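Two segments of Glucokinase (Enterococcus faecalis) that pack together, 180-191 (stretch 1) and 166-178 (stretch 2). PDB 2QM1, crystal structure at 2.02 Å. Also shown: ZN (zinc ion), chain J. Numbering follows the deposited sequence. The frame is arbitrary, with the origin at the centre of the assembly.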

ATOM      1  N   THR B 180       3.050 -16.599 -14.440  1.00 44.08           N
ATOM      2  CA  THR B 180       1.879 -17.499 -14.431  1.00 45.81           C
ATOM      3  C   THR B 180       0.587 -16.765 -14.083  1.00 44.81           C
ATOM      4  O   THR B 180      -0.520 -17.235 -14.396  1.00 45.68           O
ATOM      5  CB  THR B 180       2.057 -18.709 -13.486  1.00 45.82           C
ATOM      6  OG1 THR B 180       2.501 -18.259 -12.209  1.00 48.33           O
ATOM      7  CG2 THR B 180       3.102 -19.699 -14.054  1.00 50.90           C
ATOM      8  N   CYS B 181       0.701 -15.601 -13.459  1.00 44.00           N
ATOM      9  CA  CYS B 181      -0.520 -14.881 -13.109  1.00 43.02           C
ATOM     10  C   CYS B 181      -1.200 -14.436 -14.404  1.00 42.93           C
ATOM     11  O   CYS B 181      -2.392 -14.222 -14.429  1.00 44.59           O
ATOM     12  CB  CYS B 181      -0.255 -13.718 -12.124  1.00 43.36           C
ATOM     13  SG  CYS B 181       0.516 -12.298 -12.954  1.00 40.55           S
ATOM     14  N   GLY B 182      -0.455 -14.352 -15.500  1.00 42.60           N
ATOM     15  CA  GLY B 182      -1.052 -13.981 -16.766  1.00 42.13           C
ATOM     16  C   GLY B 182      -0.756 -12.593 -17.277  1.00 41.78           C
ATOM     17  O   GLY B 182      -1.423 -12.122 -18.189  1.00 42.66           O
ATOM     18  N   LYS B 183       0.230 -11.922 -16.698  1.00 40.89           N
ATOM     19  CA  LYS B 183       0.789 -10.752 -17.342  1.00 40.59           C
ATOM     20  C   LYS B 183       2.293 -10.930 -17.430  1.00 41.60           C
ATOM     21  O   LYS B 183       2.798 -11.983 -17.113  1.00 41.97           O
ATOM     22  CB  LYS B 183       0.418  -9.473 -16.576  1.00 40.24           C
ATOM     23  CG  LYS B 183       0.872  -9.370 -15.120  1.00 41.63           C
ATOM     24  CD  LYS B 183      -0.004  -8.337 -14.361  1.00 38.51           C
ATOM     25  CE  LYS B 183       0.417  -8.193 -12.893  1.00 36.47           C
ATOM     26  NZ  LYS B 183       1.796  -7.677 -12.694  1.00 36.49           N
ATOM     27  N   ARG B 184       3.018  -9.883 -17.768  1.00 42.82           N
ATOM     28  CA  ARG B 184       4.465  -9.993 -17.802  1.00 43.51           C
ATOM     29  C   ARG B 184       5.187  -9.077 -16.825  1.00 42.29           C
ATOM     30  O   ARG B 184       4.635  -8.054 -16.360  1.00 41.56           O
ATOM     31  CB  ARG B 184       4.985  -9.841 -19.233  1.00 44.89           C
ATOM     32  CG  ARG B 184       5.399  -8.461 -19.679  1.00 47.42           C
ATOM     33  CD  ARG B 184       5.692  -8.475 -21.207  1.00 47.25           C
ATOM     34  NE  ARG B 184       4.512  -8.767 -22.024  1.00 52.35           N
ATOM     35  CZ  ARG B 184       4.514  -9.432 -23.177  1.00 56.07           C
ATOM     36  NH1 ARG B 184       3.365  -9.617 -23.832  1.00 55.29           N
ATOM     37  NH2 ARG B 184       5.646  -9.935 -23.667  1.00 59.56           N
ATOM     38  N   GLY B 185       6.402  -9.475 -16.461  1.00 40.33           N
ATOM     39  CA  GLY B 185       7.322  -8.570 -15.735  1.00 39.43           C
ATOM     40  C   GLY B 185       7.050  -8.399 -14.251  1.00 38.32           C
ATOM     41  O   GLY B 185       7.508  -7.427 -13.632  1.00 36.60           O
ATOM     42  N   CYS B 186       6.291  -9.342 -13.691  1.00 37.10           N
ATOM     43  CA  CYS B 186       6.121  -9.461 -12.286  1.00 37.07           C
ATOM     44  C   CYS B 186       7.453  -9.604 -11.551  1.00 36.81           C
ATOM     45  O   CYS B 186       8.380 -10.240 -12.050  1.00 35.10           O
ATOM     46  CB  CYS B 186       5.218 -10.661 -11.957  1.00 37.60           C
ATOM     47  SG  CYS B 186       3.558 -10.454 -12.662  1.00 39.72           S
ATOM     48  N   LEU B 187       7.527  -9.026 -10.351  1.00 35.96           N
ATOM     49  CA  LEU B 187       8.660  -9.269  -9.446  1.00 37.00           C
ATOM     50  C   LEU B 187       9.005 -10.758  -9.279  1.00 37.35           C
ATOM     51  O   LEU B 187      10.179 -11.159  -9.224  1.00 37.15           O
ATOM     52  CB  LEU B 187       8.432  -8.575  -8.086  1.00 37.69           C
ATOM     53  CG  LEU B 187       9.514  -8.622  -7.018  1.00 37.15           C
ATOM     54  CD1 LEU B 187      10.853  -8.012  -7.516  1.00 35.63           C
ATOM     55  CD2 LEU B 187       8.995  -7.939  -5.731  1.00 35.85           C
ATOM     56  N   GLU B 188       7.982 -11.578  -9.190  1.00 37.34           N
ATOM     57  CA  GLU B 188       8.192 -13.012  -9.047  1.00 38.41           C
ATOM     58  C   GLU B 188       8.984 -13.696 -10.162  1.00 37.97           C
ATOM     59  O   GLU B 188       9.711 -14.682  -9.888  1.00 37.83           O
ATOM     60  CB  GLU B 188       6.854 -13.724  -8.916  1.00 39.03           C
ATOM     61  CG  GLU B 188       6.986 -15.146  -8.519  1.00 38.02           C
ATOM     62  CD  GLU B 188       5.651 -15.802  -8.406  1.00 44.43           C
ATOM     63  OE1 GLU B 188       5.102 -15.844  -7.282  1.00 44.64           O
ATOM     64  OE2 GLU B 188       5.134 -16.227  -9.459  1.00 45.01           O
ATOM     65  N   THR B 189       8.835 -13.212 -11.401  1.00 38.28           N
ATOM     66  CA  THR B 189       9.608 -13.742 -12.554  1.00 38.71           C
ATOM     67  C   THR B 189      11.126 -13.494 -12.434  1.00 38.73           C
ATOM     68  O   THR B 189      11.955 -14.087 -13.125  1.00 37.53           O
ATOM     69  CB  THR B 189       9.099 -13.147 -13.968  1.00 38.34           C
ATOM     70  OG1 THR B 189       9.405 -11.757 -14.042  1.00 36.99           O
ATOM     71  CG2 THR B 189       7.599 -13.307 -14.166  1.00 37.28           C
ATOM     72  N   VAL B 190      11.518 -12.577 -11.572  1.00 40.20           N
ATOM     73  CA  VAL B 190      12.944 -12.218 -11.552  1.00 39.60           C
ATOM     74  C   VAL B 190      13.602 -12.482 -10.182  1.00 38.25           C
ATOM     75  O   VAL B 190      14.834 -12.348 -10.021  1.00 38.01           O
ATOM     76  CB  VAL B 190      13.179 -10.745 -12.125  1.00 38.78           C
ATOM     77  CG1 VAL B 190      12.746 -10.651 -13.619  1.00 41.28           C
ATOM     78  CG2 VAL B 190      12.373  -9.769 -11.390  1.00 41.17           C
ATOM     79  N   SER B 191      12.789 -12.864  -9.200  1.00 39.58           N
ATOM     80  CA  SER B 191      13.238 -12.942  -7.793  1.00 39.95           C
ATOM     81  C   SER B 191      12.824 -14.223  -7.025  1.00 41.29           C
ATOM     82  O   SER B 191      13.235 -14.427  -5.883  1.00 40.75           O
ATOM     83  CB  SER B 191      12.844 -11.660  -7.007  1.00 40.75           C
ATOM     84  OG  SER B 191      11.429 -11.583  -6.740  1.00 42.50           O
TER
HETATM   85 ZN    ZN J1003       2.436 -12.233 -11.936  1.00 22.18          ZN
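Stretch 2 166-178: EVGHVTVDPNGFD

Stretch 2 lies along stretch 1 as a largely irregular segment of loop and turn, and the two bury 967 Å² between them. It opens with a short 3-10 segment at V167 and G168, continues as loop, extended at V170 and T171, to V172, reverses in a type I beta turn from D173 to G176, and leaves through F177 and D178. The two chains run in opposite senses: G168 lies nearest E188, T171 nearest C186 (CA to CA 4.4 Å), G176 nearest G185 (3.9 Å between their CA atoms) and D178 nearest R184 (CA to CA 4.3 Å). The C186–T171 and R184–D178 pairs are single beta bridges.

H169 has the largest contact area in stretch 2. Its CA-to-CB bond points sideways, but chi1 in the m well and chi2 of -73° bring the ring to the zinc, which H169 ND1 binds at 2.2 Å. C181 SG and C186 SG each bind the same ion at 2.2 Å, and one further ligand comes from elsewhere in the structure. The metal thus ties the two stretches together; C186 SG lies at the edge of the imidazole, 3.8 Å from H169 ND1. At the other ring nitrogen, a water accepts from H169 NE2 at 2.8 Å and donates to E188 OE1 at 2.4 Å. The backbone carbonyl of H169 is used as well: K183 NZ donates to H169 O at 2.7 Å and to T171 OG1 at 2.9 Å.

Backbone hydrogen bonds join the stretches from E188 to G185. E188 N donates to G168 O (2.8 Å) and L187 N to V170 O (2.9 Å), while G185 O accepts from both V172 N (2.7 Å) and D173 N (3.2 Å). L187 has its CA-to-CB bond sideways to stretch 2, with L187 CB 4.1 Å from V172 CG1 and L187 CD2 3.4 Å from V167 O.

R184, the most covered residue of stretch 1, has its CA-to-CB bond toward stretch 2. R184 CG lies 3.4 Å from P174 O and R184 CD 3.3 Å from G176 O, so the aliphatic part of the side chain packs on the turn backbone. D178 OD1 lies over one face of the guanidinium, 4.2 Å from R184 NH2, a proximity of charges without a salt bridge. Next to it, G185 N donates to F177 O at 2.8 Å, and G185 CA approaches D173 O to 3.1 Å; a CB on G185 would clash with that oxygen. The F177 ring presents its edge to V190 CG1, 4.0 Å from F177 CD1.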

ATOM      1  N   GLU B 166       0.115  -8.831  -2.332  1.00 36.45           N
ATOM      2  CA  GLU B 166       0.621  -9.657  -3.405  1.00 36.04           C
ATOM      3  C   GLU B 166       1.803  -9.027  -4.164  1.00 36.82           C
ATOM      4  O   GLU B 166       1.750  -8.830  -5.375  1.00 37.30           O
ATOM      5  CB  GLU B 166      -0.519 -10.077  -4.337  1.00 36.80           C
ATOM      6  CG  GLU B 166      -1.445 -11.155  -3.713  1.00 38.42           C
ATOM      7  CD  GLU B 166      -0.677 -12.471  -3.388  1.00 44.59           C
ATOM      8  OE1 GLU B 166      -0.937 -13.069  -2.330  1.00 44.39           O
ATOM      9  OE2 GLU B 166       0.217 -12.878  -4.168  1.00 45.07           O
ATOM     10  N   VAL B 167       2.860  -8.686  -3.468  1.00 37.98           N
ATOM     11  CA  VAL B 167       3.948  -7.911  -4.162  1.00 39.92           C
ATOM     12  C   VAL B 167       4.758  -8.688  -5.209  1.00 39.58           C
ATOM     13  O   VAL B 167       5.565  -8.115  -5.940  1.00 40.61           O
ATOM     14  CB  VAL B 167       4.878  -7.265  -3.142  1.00 40.61           C
ATOM     15  CG1 VAL B 167       4.034  -6.376  -2.165  1.00 41.17           C
ATOM     16  CG2 VAL B 167       5.627  -8.338  -2.368  1.00 42.34           C
ATOM     17  N   GLY B 168       4.579 -10.000  -5.246  1.00 39.64           N
ATOM     18  CA  GLY B 168       5.253 -10.851  -6.205  1.00 40.38           C
ATOM     19  C   GLY B 168       4.729 -10.553  -7.584  1.00 40.38           C
ATOM     20  O   GLY B 168       5.396 -10.784  -8.587  1.00 40.63           O
ATOM     21  N   HIS B 169       3.535  -9.990  -7.624  1.00 39.76           N
ATOM     22  CA  HIS B 169       2.930  -9.651  -8.872  1.00 38.79           C
ATOM     23  C   HIS B 169       2.855  -8.146  -9.187  1.00 38.55           C
ATOM     24  O   HIS B 169       2.143  -7.746 -10.059  1.00 39.37           O
ATOM     25  CB  HIS B 169       1.594 -10.394  -8.944  1.00 40.67           C
ATOM     26  CG  HIS B 169       1.775 -11.856  -8.775  1.00 41.08           C
ATOM     27  ND1 HIS B 169       2.324 -12.647  -9.765  1.00 42.22           N
ATOM     28  CD2 HIS B 169       1.618 -12.656  -7.692  1.00 40.81           C
ATOM     29  CE1 HIS B 169       2.431 -13.888  -9.319  1.00 42.63           C
ATOM     30  NE2 HIS B 169       2.010 -13.919  -8.069  1.00 42.25           N
ATOM     31  N   VAL B 170       3.638  -7.325  -8.485  1.00 39.56           N
ATOM     32  CA  VAL B 170       3.951  -5.951  -8.916  1.00 37.76           C
ATOM     33  C   VAL B 170       4.763  -6.024 -10.225  1.00 38.72           C
ATOM     34  O   VAL B 170       5.681  -6.837 -10.342  1.00 38.81           O
ATOM     35  CB  VAL B 170       4.732  -5.233  -7.774  1.00 39.26           C
ATOM     36  CG1 VAL B 170       5.525  -4.063  -8.264  1.00 35.80           C
ATOM     37  CG2 VAL B 170       3.755  -4.811  -6.688  1.00 37.20           C
ATOM     38  N   THR B 171       4.357  -5.255 -11.236  1.00 36.88           N
ATOM     39  CA  THR B 171       5.083  -5.193 -12.510  1.00 37.92           C
ATOM     40  C   THR B 171       6.350  -4.354 -12.302  1.00 37.49           C
ATOM     41  O   THR B 171       6.279  -3.184 -12.013  1.00 37.33           O
ATOM     42  CB  THR B 171       4.218  -4.566 -13.653  1.00 38.39           C
ATOM     43  OG1 THR B 171       3.049  -5.363 -13.869  1.00 37.78           O
ATOM     44  CG2 THR B 171       5.054  -4.410 -14.990  1.00 33.94           C
ATOM     45  N   VAL B 172       7.503  -4.991 -12.379  1.00 38.40           N
ATOM     46  CA  VAL B 172       8.756  -4.266 -12.337  1.00 37.71           C
ATOM     47  C   VAL B 172       9.286  -3.996 -13.752  1.00 39.65           C
ATOM     48  O   VAL B 172      10.198  -3.215 -13.939  1.00 39.35           O
ATOM     49  CB  VAL B 172       9.812  -5.037 -11.473  1.00 37.94           C
ATOM     50  CG1 VAL B 172       9.410  -5.066 -10.005  1.00 35.12           C
ATOM     51  CG2 VAL B 172      10.022  -6.452 -11.984  1.00 37.35           C
ATOM     52  N   ASP B 173       8.775  -4.711 -14.752  1.00 40.01           N
ATOM     53  CA  ASP B 173       9.252  -4.503 -16.110  1.00 42.02           C
ATOM     54  C   ASP B 173       8.095  -4.776 -16.993  1.00 41.35           C
ATOM     55  O   ASP B 173       7.775  -5.927 -17.211  1.00 42.50           O
ATOM     56  CB  ASP B 173      10.406  -5.448 -16.460  1.00 42.29           C
ATOM     57  CG  ASP B 173      10.944  -5.272 -17.895  1.00 46.95           C
ATOM     58  OD1 ASP B 173      10.369  -4.520 -18.759  1.00 46.75           O
ATOM     59  OD2 ASP B 173      11.984  -5.940 -18.160  1.00 47.79           O
ATOM     60  N   PRO B 174       7.474  -3.709 -17.523  1.00 41.26           N
ATOM     61  CA  PRO B 174       6.333  -3.829 -18.406  1.00 40.77           C
ATOM     62  C   PRO B 174       6.622  -4.684 -19.628  1.00 41.29           C
ATOM     63  O   PRO B 174       5.680  -5.160 -20.265  1.00 39.98           O
ATOM     64  CB  PRO B 174       6.081  -2.374 -18.850  1.00 40.73           C
ATOM     65  CG  PRO B 174       6.589  -1.559 -17.744  1.00 40.53           C
ATOM     66  CD  PRO B 174       7.836  -2.294 -17.297  1.00 41.25           C
ATOM     67  N   ASN B 175       7.902  -4.870 -19.977  1.00 41.00           N
ATOM     68  CA  ASN B 175       8.225  -5.734 -21.132  1.00 41.08           C
ATOM     69  C   ASN B 175       8.872  -7.063 -20.769  1.00 40.48           C
ATOM     70  O   ASN B 175       9.530  -7.655 -21.591  1.00 40.17           O
ATOM     71  CB  ASN B 175       9.138  -4.992 -22.119  1.00 42.31           C
ATOM     72  CG  ASN B 175       8.614  -3.612 -22.481  1.00 46.79           C
ATOM     73  OD1 ASN B 175       7.487  -3.459 -22.966  1.00 49.87           O
ATOM     74  ND2 ASN B 175       9.444  -2.599 -22.261  1.00 53.39           N
ATOM     75  N   GLY B 176       8.714  -7.514 -19.522  1.00 40.99           N
ATOM     76  CA  GLY B 176       9.526  -8.629 -19.001  1.00 39.69           C
ATOM     77  C   GLY B 176       9.070 -10.024 -19.335  1.00 39.75           C
ATOM     78  O   GLY B 176       8.332 -10.233 -20.290  1.00 39.97           O
ATOM     79  N   PHE B 177       9.516 -10.990 -18.541  1.00 39.91           N
ATOM     80  CA  PHE B 177       9.108 -12.396 -18.717  1.00 40.84           C
ATOM     81  C   PHE B 177       7.621 -12.611 -18.406  1.00 41.52           C
ATOM     82  O   PHE B 177       7.079 -11.931 -17.538  1.00 43.26           O
ATOM     83  CB  PHE B 177       9.910 -13.271 -17.761  1.00 41.28           C
ATOM     84  CG  PHE B 177      11.412 -13.190 -17.963  1.00 40.45           C
ATOM     85  CD1 PHE B 177      12.235 -12.775 -16.930  1.00 41.41           C
ATOM     86  CD2 PHE B 177      11.988 -13.530 -19.172  1.00 44.26           C
ATOM     87  CE1 PHE B 177      13.629 -12.708 -17.090  1.00 45.23           C
ATOM     88  CE2 PHE B 177      13.374 -13.463 -19.360  1.00 44.94           C
ATOM     89  CZ  PHE B 177      14.198 -13.061 -18.314  1.00 45.28           C
ATOM     90  N   ASP B 178       7.006 -13.580 -19.065  1.00 42.84           N
ATOM     91  CA  ASP B 178       5.647 -14.043 -18.769  1.00 45.17           C
ATOM     92  C   ASP B 178       5.560 -14.627 -17.378  1.00 44.72           C
ATOM     93  O   ASP B 178       6.396 -15.418 -16.987  1.00 44.25           O
ATOM     94  CB  ASP B 178       5.187 -15.100 -19.774  1.00 45.47           C
ATOM     95  CG  ASP B 178       4.988 -14.535 -21.146  1.00 49.84           C
ATOM     96  OD1 ASP B 178       4.922 -13.292 -21.277  1.00 52.36           O
ATOM     97  OD2 ASP B 178       4.921 -15.330 -22.112  1.00 55.75           O
TER
HETATM   98  O   HOH W   1       2.862 -16.044  -6.394  1.00 39.80           O
HETATM   99  O   HOH W   2       2.738  -6.377 -16.463  1.00 42.99           O
HETATM  100  O   HOH W   3      10.593  -9.941 -15.970  1.00 26.33           O